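Local coordinates for polyketide synthase (Lyngbya majuscula 19L, PDB 3QIT), which acts as the thioesterase of curacin A biosynthesis, a decarboxylating enzyme whose action forms the terminal alkene of the product, at residues P233-Y238 with Q259-F264. Numbering follows the deposited sequence.
Sequences PTTLVY and QAKRVF
The last beta-alpha-beta crossover of the alpha/beta hydrolase sheet pairs strand 234-238 with 261-264, an edge strand within this chain, in parallel. Amides of the inner strand's even residues and the outer strand's odd ones alternate: K261 N donates to T234 O (2.9 Å), L236 N to K261 O (2.8 Å), V263 N to L236 O nearly along the C=O axis (174°), and Y238 N to V263 O. Before the first rung, a water bridges T234 N and Q259 O. On the face bearing T235, V237 and V263, V263 CG1 takes the crowded position between N and carbonyl carbon (chi1 72°) against V237 CG2 (3.9 Å); both valines meet L282 of helix 276-284. K261, bent at chi3 and chi4, folds NZ back for a weak bond to T234 O, while E122 gives it a salt bridge and also binds T235 OG1. On the other face, covered by crossover helix 247-256, L236 CD1 reaches A260 CB, just ahead of the outer strand (3.8 Å). The Y238 and F264 rings lie side by side, near parallel (30°) but slid apart, barely overlapping, centroids 5.3 Å apart; Y238 CD2 sits over F264's face. Y238 OH hydrogen-bonds Q253 OE1, and Y238 touches E127, probably a Ser-His-Glu triad's acid.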
loop_
_atom_site.group_PDB
_atom_site.type_symbol
_atom_site.label_atom_id
_atom_site.label_comp_id
_atom_site.label_asym_id
_atom_site.label_seq_id
_atom_site.Cartn_x
_atom_site.Cartn_y
_atom_site.Cartn_z
ATOM N N PRO B 233 16.801 22.296 9.335
ATOM C CA PRO B 233 16.519 22.960 10.618
ATOM C C PRO B 233 15.122 22.614 11.111
ATOM O O PRO B 233 14.151 22.682 10.343
ATOM C CB PRO B 233 16.614 24.446 10.268
ATOM C CG PRO B 233 17.589 24.488 9.107
ATOM C CD PRO B 233 17.206 23.268 8.296
ATOM N N THR B 234 15.019 22.237 12.382
ATOM C CA THR B 234 13.787 21.604 12.866
ATOM C C THR B 234 13.358 22.217 14.186
ATOM O O THR B 234 14.208 22.563 14.986
ATOM C CB THR B 234 13.992 20.071 13.025
ATOM O OG1 THR B 234 14.319 19.511 11.747
ATOM C CG2 THR B 234 12.712 19.388 13.565
ATOM N N THR B 235 12.044 22.386 14.368
ATOM C CA THR B 235 11.464 22.797 15.636
ATOM C C THR B 235 10.427 21.775 16.057
ATOM O O THR B 235 9.458 21.519 15.298
ATOM C CB THR B 235 10.776 24.163 15.495
ATOM O OG1 THR B 235 11.754 25.120 15.067
ATOM C CG2 THR B 235 10.166 24.621 16.828
ATOM N N LEU B 236 10.654 21.183 17.239
ATOM C CA LEU B 236 9.685 20.298 17.881
ATOM C C LEU B 236 8.739 21.118 18.750
ATOM O O LEU B 236 9.176 21.806 19.683
ATOM C CB LEU B 236 10.391 19.209 18.713
ATOM C CG LEU B 236 11.269 18.234 17.935
ATOM C CD1 LEU B 236 12.280 17.509 18.856
ATOM C CD2 LEU B 236 10.389 17.203 17.159
ATOM N N VAL B 237 7.444 21.049 18.450
ATOM C CA VAL B 237 6.455 21.828 19.182
ATOM C C VAL B 237 5.542 20.906 19.976
ATOM O O VAL B 237 4.954 19.980 19.419
ATOM C CB VAL B 237 5.621 22.708 18.236
ATOM C CG1 VAL B 237 4.686 23.642 19.019
ATOM C CG2 VAL B 237 6.531 23.467 17.272
ATOM N N TYR B 238 5.418 21.161 21.275
ATOM C CA TYR B 238 4.552 20.328 22.125
ATOM C C TYR B 238 3.563 21.143 22.911
ATOM O O TYR B 238 3.811 22.310 23.231
ATOM C CB TYR B 238 5.376 19.537 23.130
ATOM C CG TYR B 238 6.506 18.744 22.550
ATOM C CD1 TYR B 238 6.278 17.487 21.959
ATOM C CD2 TYR B 238 7.812 19.212 22.626
ATOM C CE1 TYR B 238 7.344 16.727 21.441
ATOM C CE2 TYR B 238 8.876 18.474 22.098
ATOM C CZ TYR B 238 8.636 17.230 21.516
ATOM O OH TYR B 238 9.697 16.511 21.014
ATOM N N GLN B 259 19.862 18.510 17.272
ATOM C CA GLN B 259 19.918 19.852 16.708
ATOM C C GLN B 259 18.567 20.543 16.632
ATOM O O GLN B 259 18.503 21.728 16.320
ATOM C CB GLN B 259 20.615 19.863 15.340
ATOM C CG GLN B 259 22.148 19.801 15.427
ATOM C CD GLN B 259 22.737 20.824 16.402
ATOM O OE1 GLN B 259 23.283 20.457 17.446
ATOM N NE2 GLN B 259 22.619 22.111 16.067
ATOM N N ALA B 260 17.491 19.816 16.933
ATOM C CA ALA B 260 16.137 20.404 16.914
ATOM C C ALA B 260 15.926 21.410 18.038
ATOM O O ALA B 260 16.328 21.185 19.185
ATOM C CB ALA B 260 15.071 19.319 16.984
ATOM N N LYS B 261 15.285 22.518 17.688
ATOM C CA LYS B 261 14.784 23.448 18.680
ATOM C C LYS B 261 13.539 22.834 19.297
ATOM O O LYS B 261 12.876 22.019 18.660
ATOM C CB LYS B 261 14.419 24.756 18.005
ATOM C CG LYS B 261 15.607 25.422 17.328
ATOM C CD LYS B 261 15.123 26.539 16.446
ATOM C CE LYS B 261 15.872 26.567 15.131
ATOM N NZ LYS B 261 15.399 25.523 14.164
ATOM N N ARG B 262 13.243 23.180 20.544
ATOM C CA ARG B 262 12.085 22.585 21.238
ATOM C C ARG B 262 11.262 23.661 21.896
ATOM O O ARG B 262 11.810 24.565 22.547
ATOM C CB ARG B 262 12.560 21.552 22.274
ATOM C CG ARG B 262 13.271 20.360 21.620
ATOM C CD ARG B 262 14.038 19.475 22.604
ATOM N NE ARG B 262 13.500 19.507 23.953
ATOM C CZ ARG B 262 14.117 20.040 25.008
ATOM N NH1 ARG B 262 13.515 20.000 26.178
ATOM N NH2 ARG B 262 15.325 20.594 24.913
ATOM N N VAL B 263 9.946 23.582 21.740
ATOM C CA VAL B 263 9.089 24.592 22.344
ATOM C C VAL B 263 7.808 24.004 22.920
ATOM O O VAL B 263 7.212 23.059 22.357
ATOM C CB VAL B 263 8.853 25.806 21.393
ATOM C CG1 VAL B 263 7.960 25.450 20.259
ATOM C CG2 VAL B 263 8.314 27.041 22.162
ATOM N N PHE B 264 7.398 24.547 24.060
ATOM C CA PHE B 264 6.134 24.149 24.660
ATOM C C PHE B 264 5.140 25.288 24.595
ATOM O O PHE B 264 5.383 26.369 25.139
ATOM C CB PHE B 264 6.355 23.666 26.103
ATOM C CG PHE B 264 7.186 22.417 26.185
ATOM C CD1 PHE B 264 8.587 22.477 26.137
ATOM C CD2 PHE B 264 6.574 21.171 26.258
ATOM C CE1 PHE B 264 9.357 21.308 26.193
ATOM C CE2 PHE B 264 7.333 19.997 26.318
ATOM C CZ PHE B 264 8.726 20.065 26.283
HETATM O O HOH W 1 17.431 22.684 13.886
#